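Local coordinates for protein xylooligosaccharide oxidase (Myceliophthora thermophila, PDB 5L6G) that oxidises the C1 hydroxyl of xylooligosaccharides and related sugars to lactones, using a bicovalently bound FAD and reducing molecular oxygen to hydrogen peroxide, at residues 148-153 against 180-185; 174-179 against 226-231; 241-246 against 251-256. One frame throughout, in Å; residues are numbered along the deposited sequence.

Contact 1. Residues 148-153 against 180-185. With XYP (beta-D-xylopyranose), chain J; FAD (flavin-adenine dinucleotide), chain D.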
loop_
_atom_site.group_PDB
_atom_site.type_symbol
_atom_site.label_atom_id
_atom_site.label_comp_id
_atom_site.label_asym_id
_atom_site.label_seq_id
_atom_site.Cartn_x
_atom_site.Cartn_y
_atom_site.Cartn_z
ATOM N N ARG A 148 5.062 10.755 -18.579
ATOM C CA ARG A 148 3.952 10.868 -17.654
ATOM C C ARG A 148 4.230 10.021 -16.444
ATOM O O ARG A 148 5.141 9.186 -16.452
ATOM C CB ARG A 148 2.652 10.388 -18.305
ATOM C CG ARG A 148 2.326 11.063 -19.622
ATOM C CD ARG A 148 2.128 12.561 -19.446
ATOM N NE ARG A 148 0.911 12.863 -18.693
ATOM C CZ ARG A 148 0.318 14.055 -18.654
ATOM N NH1 ARG A 148 0.829 15.097 -19.309
ATOM N NH2 ARG A 148 -0.791 14.208 -17.947
ATOM N N ALA A 149 3.430 10.240 -15.406
ATOM C CA ALA A 149 3.490 9.444 -14.202
ATOM C C ALA A 149 2.174 9.538 -13.474
ATOM O O ALA A 149 1.351 10.406 -13.764
ATOM C CB ALA A 149 4.605 9.940 -13.293
ATOM N N PHE A 150 1.975 8.627 -12.526
ATOM C CA PHE A 150 1.025 8.882 -11.463
ATOM C C PHE A 150 1.683 8.659 -10.100
ATOM O O PHE A 150 2.859 8.244 -10.024
ATOM C CB PHE A 150 -0.328 8.176 -11.648
ATOM C CG PHE A 150 -0.310 6.675 -11.575
ATOM C CD1 PHE A 150 -0.407 6.015 -10.362
ATOM C CD2 PHE A 150 -0.345 5.925 -12.745
ATOM C CE1 PHE A 150 -0.454 4.631 -10.312
ATOM C CE2 PHE A 150 -0.402 4.538 -12.705
ATOM C CZ PHE A 150 -0.460 3.893 -11.484
ATOM N N SER A 151 0.979 9.021 -9.035
ATOM C CA SER A 151 1.550 8.912 -7.703
ATOM C C SER A 151 1.400 7.491 -7.154
ATOM O O SER A 151 0.301 6.997 -7.017
ATOM C CB SER A 151 0.861 9.900 -6.766
ATOM O OG SER A 151 1.604 10.044 -5.571
ATOM N N HIS A 152 2.517 6.834 -6.842
ATOM C CA HIS A 152 2.463 5.499 -6.277
ATOM C C HIS A 152 3.640 5.229 -5.350
ATOM O O HIS A 152 4.536 6.053 -5.201
ATOM C CB HIS A 152 2.373 4.438 -7.375
ATOM C CG HIS A 152 3.436 4.547 -8.429
ATOM N ND1 HIS A 152 4.757 4.231 -8.193
ATOM C CD2 HIS A 152 3.358 4.889 -9.739
ATOM C CE1 HIS A 152 5.455 4.413 -9.302
ATOM N NE2 HIS A 152 4.627 4.803 -10.258
ATOM N N GLY A 153 3.626 4.047 -4.743
ATOM C CA GLY A 153 4.606 3.654 -3.785
ATOM C C GLY A 153 5.963 3.410 -4.403
ATOM O O GLY A 153 6.135 3.436 -5.611
ATOM N N VAL A 180 -4.503 5.468 -5.375
ATOM C CA VAL A 180 -5.954 5.383 -5.485
ATOM C C VAL A 180 -6.585 6.665 -6.056
ATOM O O VAL A 180 -7.615 6.631 -6.717
ATOM C CB VAL A 180 -6.599 5.027 -4.130
ATOM C CG1 VAL A 180 -6.544 6.183 -3.143
ATOM C CG2 VAL A 180 -8.025 4.588 -4.327
ATOM N N ASP A 181 -5.926 7.785 -5.845
ATOM C CA ASP A 181 -6.416 9.074 -6.340
ATOM C C ASP A 181 -6.253 9.290 -7.826
ATOM O O ASP A 181 -6.805 10.244 -8.391
ATOM C CB ASP A 181 -5.721 10.198 -5.578
ATOM C CG ASP A 181 -6.047 10.166 -4.105
ATOM O OD1 ASP A 181 -7.218 9.860 -3.796
ATOM O OD2 ASP A 181 -5.156 10.436 -3.271
ATOM N N TRP A 182 -5.484 8.427 -8.476
ATOM C CA TRP A 182 -5.260 8.567 -9.912
ATOM C C TRP A 182 -6.132 7.613 -10.717
ATOM O O TRP A 182 -6.163 7.679 -11.949
ATOM C CB TRP A 182 -3.765 8.428 -10.200
ATOM C CG TRP A 182 -3.127 9.574 -9.618
ATOM C CD1 TRP A 182 -2.708 9.705 -8.344
ATOM C CD2 TRP A 182 -2.947 10.841 -10.240
ATOM N NE1 TRP A 182 -2.258 10.975 -8.124
ATOM C CE2 TRP A 182 -2.383 11.693 -9.282
ATOM C CE3 TRP A 182 -3.208 11.338 -11.526
ATOM C CZ2 TRP A 182 -2.046 13.007 -9.563
ATOM C CZ3 TRP A 182 -2.877 12.641 -11.801
ATOM C CH2 TRP A 182 -2.306 13.465 -10.825
ATOM N N ILE A 183 -6.889 6.765 -10.027
ATOM C CA ILE A 183 -7.830 5.904 -10.714
ATOM C C ILE A 183 -8.981 6.763 -11.239
ATOM O O ILE A 183 -9.618 7.503 -10.477
ATOM C CB ILE A 183 -8.391 4.797 -9.808
ATOM C CG1 ILE A 183 -7.258 3.901 -9.303
ATOM C CG2 ILE A 183 -9.432 3.998 -10.585
ATOM C CD1 ILE A 183 -7.695 2.893 -8.251
ATOM N N THR A 184 -9.237 6.684 -12.540
ATOM C CA THR A 184 -10.395 7.372 -13.117
ATOM C C THR A 184 -11.538 6.400 -13.437
ATOM O O THR A 184 -12.699 6.799 -13.448
ATOM C CB THR A 184 -10.016 8.212 -14.357
ATOM O OG1 THR A 184 -11.141 8.994 -14.763
ATOM C CG2 THR A 184 -9.599 7.345 -15.501
ATOM N N SER A 185 -11.212 5.146 -13.713
ATOM C CA SER A 185 -12.233 4.119 -13.872
ATOM C C SER A 185 -11.621 2.730 -13.730
ATOM O O SER A 185 -10.407 2.555 -13.812
ATOM C CB SER A 185 -12.967 4.257 -15.215
ATOM O OG SER A 185 -12.132 3.884 -16.299
HETATM O O1 XYP J . -3.465 16.693 -6.774
HETATM C C1 XYP J . -4.643 15.903 -6.979
HETATM C C2 XYP J . -4.929 15.775 -8.475
HETATM C C3 XYP J . -6.067 14.793 -8.748
HETATM C C4 XYP J . -5.866 13.503 -7.952
HETATM C C5 XYP J . -5.597 13.802 -6.479
HETATM O O2 XYP J . -5.257 17.075 -8.978
HETATM O O3 XYP J . -6.163 14.489 -10.152
HETATM O O4 XYP J . -7.032 12.684 -8.085
HETATM O O5 XYP J . -4.440 14.619 -6.380
HETATM P PA FAD D . -1.466 -8.742 -3.566
HETATM O O1A FAD D . -1.481 -9.365 -4.942
HETATM O O2A FAD D . -0.950 -9.594 -2.450
HETATM O O5B FAD D . -2.865 -8.098 -3.248
HETATM C C5B FAD D . -3.160 -7.397 -2.036
HETATM C C4B FAD D . -4.655 -7.374 -1.809
HETATM O O4B FAD D . -5.288 -6.713 -2.908
HETATM C C3B FAD D . -5.261 -8.766 -1.740
HETATM O O3B FAD D . -6.387 -8.741 -0.888
HETATM C C2B FAD D . -5.719 -9.015 -3.154
HETATM O O2B FAD D . -6.726 -10.013 -3.262
HETATM C C1B FAD D . -6.171 -7.631 -3.563
HETATM N N9A FAD D . -6.086 -7.472 -5.017
HETATM C C8A FAD D . -5.030 -7.638 -5.809
HETATM N N7A FAD D . -5.361 -7.416 -7.103
HETATM C C5A FAD D . -6.653 -7.092 -7.094
HETATM C C6A FAD D . -7.636 -6.767 -8.125
HETATM N N6A FAD D . -7.198 -6.729 -9.398
HETATM N N1A FAD D . -8.904 -6.534 -7.727
HETATM C C2A FAD D . -9.298 -6.565 -6.452
HETATM N N3A FAD D . -8.431 -6.861 -5.438
HETATM C C4A FAD D . -7.128 -7.126 -5.729
HETATM N N1 FAD D . 2.701 0.408 0.107
HETATM C C2 FAD D . 2.663 1.777 0.072
HETATM O O2 FAD D . 1.573 2.366 0.316
HETATM N N3 FAD D . 3.766 2.495 -0.255
HETATM C C4 FAD D . 4.949 1.914 -0.570
HETATM O O4 FAD D . 5.986 2.569 -0.875
HETATM C C4X FAD D . 5.069 0.441 -0.547
HETATM N N5 FAD D . 6.220 -0.229 -0.844
HETATM C C5X FAD D . 6.310 -1.612 -0.848
HETATM C C6 FAD D . 7.488 -2.291 -1.183
HETATM C C7 FAD D . 7.524 -3.694 -1.151
HETATM C C7M FAD D . 8.819 -4.384 -1.499
HETATM C C8 FAD D . 6.296 -4.493 -0.811
HETATM C C8M FAD D . 6.286 -6.018 -0.841
HETATM C C9 FAD D . 5.135 -3.796 -0.495
HETATM C C9A FAD D . 5.093 -2.390 -0.482
HETATM N N10 FAD D . 3.918 -1.668 -0.140
HETATM C C10 FAD D . 3.845 -0.273 -0.160
HETATM C "C1'" FAD D . 2.682 -2.343 0.239
HETATM C "C2'" FAD D . 1.776 -2.576 -0.928
HETATM O "O2'" FAD D . 1.129 -1.334 -1.217
HETATM C "C3'" FAD D . 0.732 -3.574 -0.458
HETATM O "O3'" FAD D . 1.345 -4.786 -0.003
HETATM C "C4'" FAD D . -0.210 -3.873 -1.628
HETATM O "O4'" FAD D . -1.511 -4.180 -1.106
HETATM C "C5'" FAD D . 0.354 -5.001 -2.454
HETATM O "O5'" FAD D . -0.303 -5.040 -3.723
HETATM P P FAD D . -0.109 -6.339 -4.597
HETATM O O1P FAD D . -1.009 -6.318 -5.792
HETATM O O2P FAD D . 1.348 -6.571 -4.845
HETATM O O3P FAD D . -0.471 -7.481 -3.534
#
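W182 lays its indole against the extended chain at F150 and S151. V180 points away from 148-153 and packs on R211 and R402. At D181 the carboxylate serves R402 as a salt-bridge partner, while the carbonyl O accepts from O4 of a bound xylose at 2.5 Å, a very short distance best read with caution. This sugar is distinct from the one at the T154 substrate site. W182 comes next and carries the contact. Its CG stands beside the backbone N and anti to the carbonyl carbon (chi1 -67°), which swings the indole toward 148-153. The backbone N of S151 lies over one face; F150 CB packs alongside, 3.7 Å from W182 CG, and S151 CB packs 3.6 Å from W182 NE1, whose hydrogen is spent on H176 O. Over the opposite face lies the xylose, with its C4 4.1 Å from W182 CE2. The F150 ring leads off past the indole to stack on F225, and H152 CD2 lies over one of its faces. I183 leans on F225 and F207, and T184 and S185 both face R224 as a classic beta bulge. At the far end of 148-153, H152 ND1 donates to G153 O at 3.0 Å, nearly straight (171°) and in the ring plane, and G153 CA approaches FAD O4 at 3.4 Å. The touching surfaces are thus mainly apolar, with the indole sandwiched between protein and sugar and its single N-H satisfied by a backbone carbonyl.

Contact 2. Residues 174-179 against 226-231. With XYP (beta-D-xylopyranose), chain J.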
loop_
_atom_site.group_PDB
_atom_site.type_symbol
_atom_site.label_atom_id
_atom_site.label_comp_id
_atom_site.label_asym_id
_atom_site.label_seq_id
_atom_site.Cartn_x
_atom_site.Cartn_y
_atom_site.Cartn_z
ATOM N N HIS A 174 2.803 13.544 -1.088
ATOM C CA HIS A 174 2.562 14.900 -0.621
ATOM C C HIS A 174 2.207 15.828 -1.802
ATOM O O HIS A 174 1.284 16.660 -1.702
ATOM C CB HIS A 174 3.744 15.453 0.125
ATOM C CG HIS A 174 3.408 16.662 0.928
ATOM N ND1 HIS A 174 3.890 17.914 0.630
ATOM C CD2 HIS A 174 2.590 16.813 1.998
ATOM C CE1 HIS A 174 3.410 18.783 1.504
ATOM N NE2 HIS A 174 2.616 18.138 2.339
ATOM N N SER A 175 2.944 15.690 -2.910
ATOM C CA SER A 175 2.697 16.511 -4.085
ATOM C C SER A 175 1.424 16.158 -4.858
ATOM O O SER A 175 0.782 17.060 -5.419
ATOM C CB SER A 175 3.880 16.440 -5.045
ATOM O OG SER A 175 5.082 16.774 -4.392
ATOM N N HIS A 176 1.073 14.866 -4.921
ATOM C CA HIS A 176 0.083 14.377 -5.890
ATOM C C HIS A 176 -0.912 13.324 -5.380
ATOM O O HIS A 176 -1.770 12.857 -6.132
ATOM C CB HIS A 176 0.825 13.790 -7.108
ATOM C CG HIS A 176 1.600 14.802 -7.895
ATOM N ND1 HIS A 176 1.002 15.847 -8.560
ATOM C CD2 HIS A 176 2.921 14.898 -8.161
ATOM C CE1 HIS A 176 1.923 16.565 -9.183
ATOM N NE2 HIS A 176 3.101 16.012 -8.950
ATOM N N GLY A 177 -0.836 12.961 -4.112
ATOM C CA GLY A 177 -1.849 12.093 -3.547
ATOM C C GLY A 177 -1.472 10.637 -3.581
ATOM O O GLY A 177 -0.306 10.270 -3.749
ATOM N N LEU A 178 -2.460 9.798 -3.361
ATOM C CA LEU A 178 -2.225 8.369 -3.266
ATOM C C LEU A 178 -2.436 7.760 -4.642
ATOM O O LEU A 178 -3.037 8.388 -5.502
ATOM C CB LEU A 178 -3.184 7.739 -2.262
ATOM C CG LEU A 178 -3.101 8.259 -0.829
ATOM C CD1 LEU A 178 -4.215 7.674 0.024
ATOM C CD2 LEU A 178 -1.737 7.951 -0.240
ATOM N N ALA A 179 -1.967 6.533 -4.840
ATOM C CA ALA A 179 -2.214 5.822 -6.103
ATOM C C ALA A 179 -3.707 5.745 -6.408
ATOM O O ALA A 179 -4.123 5.943 -7.550
ATOM C CB ALA A 179 -1.604 4.428 -6.056
ATOM N N LYS A 226 -5.555 8.394 -14.664
ATOM C CA LYS A 226 -5.053 9.701 -15.056
ATOM C C LYS A 226 -3.556 9.776 -14.725
ATOM O O LYS A 226 -3.028 9.000 -13.907
ATOM C CB LYS A 226 -5.806 10.805 -14.318
ATOM C CG LYS A 226 -7.153 11.124 -14.936
ATOM C CD LYS A 226 -8.009 12.027 -14.043
ATOM C CE LYS A 226 -9.267 12.474 -14.788
ATOM N NZ LYS A 226 -10.294 13.083 -13.875
ATOM N N THR A 227 -2.881 10.735 -15.354
ATOM C CA THR A 227 -1.470 10.934 -15.110
ATOM C C THR A 227 -1.164 12.420 -15.011
ATOM O O THR A 227 -1.934 13.248 -15.489
ATOM C CB THR A 227 -0.612 10.338 -16.243
ATOM O OG1 THR A 227 -0.862 11.043 -17.476
ATOM C CG2 THR A 227 -0.890 8.871 -16.417
ATOM N N PHE A 228 -0.017 12.732 -14.433
ATOM C CA PHE A 228 0.539 14.084 -14.495
ATOM C C PHE A 228 1.804 14.046 -15.344
ATOM O O PHE A 228 2.375 12.982 -15.558
ATOM C CB PHE A 228 0.807 14.660 -13.102
ATOM C CG PHE A 228 1.738 13.836 -12.247
ATOM C CD1 PHE A 228 3.113 14.021 -12.306
ATOM C CD2 PHE A 228 1.229 12.904 -11.331
ATOM C CE1 PHE A 228 3.964 13.284 -11.493
ATOM C CE2 PHE A 228 2.069 12.159 -10.523
ATOM C CZ PHE A 228 3.444 12.342 -10.609
ATOM N N ALA A 229 2.209 15.202 -15.873
ATOM C CA ALA A 229 3.485 15.299 -16.578
ATOM C C ALA A 229 4.601 15.088 -15.553
ATOM O O ALA A 229 4.654 15.779 -14.545
ATOM C CB ALA A 229 3.637 16.662 -17.238
ATOM N N ALA A 230 5.480 14.127 -15.797
ATOM C CA ALA A 230 6.572 13.860 -14.871
ATOM C C ALA A 230 7.480 15.092 -14.778
ATOM O O ALA A 230 7.831 15.666 -15.801
ATOM C CB ALA A 230 7.375 12.669 -15.356
ATOM N N PRO A 231 7.854 15.513 -13.560
ATOM C CA PRO A 231 8.774 16.643 -13.491
ATOM C C PRO A 231 10.120 16.274 -14.105
ATOM O O PRO A 231 10.560 15.134 -13.959
ATOM C CB PRO A 231 8.929 16.878 -11.988
ATOM C CG PRO A 231 8.660 15.538 -11.377
ATOM C CD PRO A 231 7.566 14.962 -12.226
HETATM O O1 XYP J . -3.465 16.693 -6.774
HETATM C C1 XYP J . -4.643 15.903 -6.979
HETATM C C2 XYP J . -4.929 15.775 -8.475
HETATM C C3 XYP J . -6.067 14.793 -8.748
HETATM C C4 XYP J . -5.866 13.503 -7.952
HETATM C C5 XYP J . -5.597 13.802 -6.479
HETATM O O2 XYP J . -5.257 17.075 -8.978
HETATM O O3 XYP J . -6.163 14.489 -10.152
HETATM O O4 XYP J . -7.032 12.684 -8.085
HETATM O O5 XYP J . -4.440 14.619 -6.380
#
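G177 O, next to the H176 whose ring stacks on F228, is gripped by two hydroxyls, S151 OG and S173 OG. G177 leaves the helix with a positive phi of 94°, where a CB would jam against the carbonyl O of H176. H176 O lies 3.2 Å from O5, the ring oxygen of a bound xylose. The imidazole itself makes the contact: it lies face to face on the phenyl ring of F228, centroids 3.9 Å apart and planes at 14°. The closest atoms are H176 CD2 and F228 CZ, 3.6 Å apart, while H176 NE2 rides over the F228 CE1 side at 3.8 Å. F228 has its CG between backbone N and carbonyl carbon (chi1 58°), which aims the ring at the imidazole; it also meets W182 edge-to-face. With an alanine here, the imidazole of H176 would probably lose its flat partner and be set free to turn, leaving a gap beside W182. The stack joins helix 173-176 to strand 219-229, which pairs with strand 148-149 through A149 and F228; beyond it A230 and P231 run on to W316 of helix 316-322.

Contact 3. Residues 241-246 against 251-256. With NAG (2-acetamido-2-deoxy-beta-D-glucopyranose), chain F.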
loop_
_atom_site.group_PDB
_atom_site.type_symbol
_atom_site.label_atom_id
_atom_site.label_comp_id
_atom_site.label_asym_id
_atom_site.label_seq_id
_atom_site.Cartn_x
_atom_site.Cartn_y
_atom_site.Cartn_z
ATOM N N LEU A 241 19.158 12.377 11.963
ATOM C CA LEU A 241 18.560 12.880 13.185
ATOM C C LEU A 241 19.244 12.235 14.372
ATOM O O LEU A 241 19.431 11.020 14.372
ATOM C CB LEU A 241 17.074 12.549 13.221
ATOM C CG LEU A 241 16.221 13.143 12.111
ATOM C CD1 LEU A 241 14.839 12.495 12.111
ATOM C CD2 LEU A 241 16.148 14.649 12.272
ATOM N N PRO A 242 19.577 13.030 15.403
ATOM C CA PRO A 242 20.285 12.510 16.567
ATOM C C PRO A 242 19.356 11.852 17.567
ATOM O O PRO A 242 19.355 12.210 18.748
ATOM C CB PRO A 242 20.908 13.767 17.165
ATOM C CG PRO A 242 19.899 14.810 16.874
ATOM C CD PRO A 242 19.432 14.496 15.489
ATOM N N TRP A 243 18.599 10.867 17.110
ATOM C CA TRP A 243 17.538 10.305 17.928
ATOM C C TRP A 243 18.044 9.088 18.710
ATOM O O TRP A 243 17.605 7.964 18.519
ATOM C CB TRP A 243 16.327 9.998 17.055
ATOM C CG TRP A 243 15.548 11.231 16.636
ATOM C CD1 TRP A 243 15.965 12.540 16.669
ATOM C CD2 TRP A 243 14.235 11.248 16.080
ATOM N NE1 TRP A 243 14.981 13.358 16.211
ATOM C CE2 TRP A 243 13.908 12.595 15.827
ATOM C CE3 TRP A 243 13.292 10.252 15.795
ATOM C CZ2 TRP A 243 12.682 12.976 15.286
ATOM C CZ3 TRP A 243 12.064 10.632 15.259
ATOM C CH2 TRP A 243 11.775 11.989 15.017
ATOM N N THR A 244 18.974 9.363 19.608
ATOM C CA THR A 244 19.719 8.332 20.328
ATOM C C THR A 244 19.348 8.290 21.801
ATOM O O THR A 244 19.870 7.471 22.535
ATOM C CB THR A 244 21.222 8.611 20.253
ATOM O OG1 THR A 244 21.446 10.000 20.536
ATOM C CG2 THR A 244 21.754 8.270 18.863
ATOM N N ASN A 245 18.486 9.197 22.246
ATOM C CA ASN A 245 17.846 9.031 23.541
ATOM C C ASN A 245 16.420 9.558 23.485
ATOM O O ASN A 245 16.026 10.216 22.514
ATOM C CB ASN A 245 18.648 9.677 24.662
ATOM C CG ASN A 245 18.854 11.154 24.464
ATOM O OD1 ASN A 245 18.079 11.817 23.789
ATOM N ND2 ASN A 245 19.925 11.686 25.086
ATOM N N SER A 246 15.643 9.235 24.510
ATOM C CA SER A 246 14.217 9.531 24.489
ATOM C C SER A 246 13.956 11.036 24.383
ATOM O O SER A 246 13.051 11.442 23.664
ATOM C CB SER A 246 13.502 8.941 25.713
ATOM O OG SER A 246 13.991 9.532 26.888
ATOM N N LYS A 251 11.673 15.761 21.553
ATOM C CA LYS A 251 11.829 17.159 21.157
ATOM C C LYS A 251 11.890 17.290 19.637
ATOM O O LYS A 251 11.342 18.248 19.054
ATOM C CB LYS A 251 13.089 17.739 21.789
ATOM C CG LYS A 251 12.983 17.945 23.294
ATOM C CD LYS A 251 14.336 18.243 23.927
ATOM C CE LYS A 251 14.917 19.550 23.408
ATOM N NZ LYS A 251 16.403 19.608 23.560
ATOM N N GLY A 252 12.534 16.314 19.002
ATOM C CA GLY A 252 12.696 16.315 17.546
ATOM C C GLY A 252 11.391 16.092 16.830
ATOM O O GLY A 252 11.013 16.822 15.919
ATOM N N TRP A 253 10.675 15.068 17.267
ATOM C CA TRP A 253 9.403 14.736 16.688
ATOM C C TRP A 253 8.392 15.810 17.011
ATOM O O TRP A 253 7.577 16.152 16.161
ATOM C CB TRP A 253 8.951 13.379 17.235
ATOM C CG TRP A 253 7.860 12.681 16.526
ATOM C CD1 TRP A 253 6.842 13.216 15.790
ATOM C CD2 TRP A 253 7.635 11.277 16.557
ATOM N NE1 TRP A 253 6.013 12.218 15.339
ATOM C CE2 TRP A 253 6.472 11.019 15.818
ATOM C CE3 TRP A 253 8.313 10.208 17.156
ATOM C CZ2 TRP A 253 5.972 9.728 15.641
ATOM C CZ3 TRP A 253 7.817 8.933 16.997
ATOM C CH2 TRP A 253 6.665 8.699 16.229
ATOM N N GLY A 254 8.441 16.348 18.230
ATOM C CA GLY A 254 7.500 17.388 18.640
ATOM C C GLY A 254 7.633 18.585 17.711
ATOM O O GLY A 254 6.624 19.160 17.269
ATOM N N ALA A 255 8.879 18.959 17.409
ATOM C CA ALA A 255 9.130 20.051 16.486
ATOM C C ALA A 255 8.636 19.707 15.089
ATOM O O ALA A 255 8.038 20.546 14.427
ATOM C CB ALA A 255 10.602 20.385 16.428
ATOM N N LEU A 256 8.936 18.486 14.647
ATOM C CA LEU A 256 8.617 18.075 13.297
ATOM C C LEU A 256 7.107 18.082 13.049
ATOM O O LEU A 256 6.641 18.553 12.005
ATOM C CB LEU A 256 9.193 16.691 13.022
ATOM C CG LEU A 256 9.062 16.111 11.611
ATOM C CD1 LEU A 256 9.884 16.913 10.606
ATOM C CD2 LEU A 256 9.513 14.671 11.655
HETATM C C1 NAG F . 20.281 13.089 25.032
HETATM C C2 NAG F . 20.607 13.655 26.422
HETATM C C3 NAG F . 21.058 15.101 26.340
HETATM C C4 NAG F . 22.178 15.237 25.328
HETATM C C5 NAG F . 21.710 14.667 23.985
HETATM C C6 NAG F . 22.813 14.712 22.947
HETATM C C7 NAG F . 19.313 12.732 28.282
HETATM C C8 NAG F . 18.099 12.886 29.147
HETATM N N2 NAG F . 19.478 13.652 27.330
HETATM O O3 NAG F . 21.456 15.504 27.632
HETATM O O4 NAG F . 22.484 16.601 25.198
HETATM O O5 NAG F . 21.358 13.308 24.145
HETATM O O6 NAG F . 22.265 14.424 21.684
HETATM O O7 NAG F . 20.087 11.791 28.470
#
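Two successive inverse gamma turns, centred on P242 and W243, bend the chain between strand 234-240 and helix 246-261, closed by weak bonds from W243 N to L241 O (2.9 Å) and from T244 N to P242 O (3.0 Å). The bend drops the indole of W243 onto the second turn of that helix, at G252 and W253. Its six-membered ring makes the closest touches: W243 CZ2 comes 3.5 Å from W253 N, and W243 CH2 lies 3.9 Å from W253 CB. W243 NE1 lies beside G252 CA (4.0 Å), and a CB on G252 would stand only 2.5 Å from W243 NE1, so the helix approaches this closely through a bare backbone. L241 CD1 covers one face of the indole from within its own segment. N245 is the N-cap of the helix, its OD1 accepting from N248 N, and it opens an Asn-Ser-Ser glycosylation sequon. The same side chain therefore serves twice: OD1 caps, while N245 ND2 is bonded covalently to C1 of the N-acetylglucosamine (1.4 Å). N248 ND2 reaches both that sugar and P242 O, tying the glycan to the turn. W253 crosses W243 at about a right angle; with CG anti to its backbone N (chi1 -164°), its indole runs on to L357, V360 and W364 of helix 354-368 and meets F409 with planes at about 80°. L256, one turn further, leans on L300 of helix 290-304 and M381 of strand 374-381.

In the fold
Contacts 1 and 2 are neighbours, their centres about 7 Å apart, in the FAD-binding region. Both reach the antiparallel sheet containing strands 148-149, 183-189 and 219-229, their segments alternate along the chain, and both border the same xylose. Contact 1 is buried and reaches the flavin through 148-153; contact 2 lies at the surface and rests on one aromatic stack. Contact 3 is in series after them, its centre more than 30 Å from either, and belongs to the other large sheet with its covering helices. It too is buried at its tryptophans, yet is local, folding a turn back onto the helix it precedes, and carries a covalently attached glycan instead of a non-covalently bound xylose.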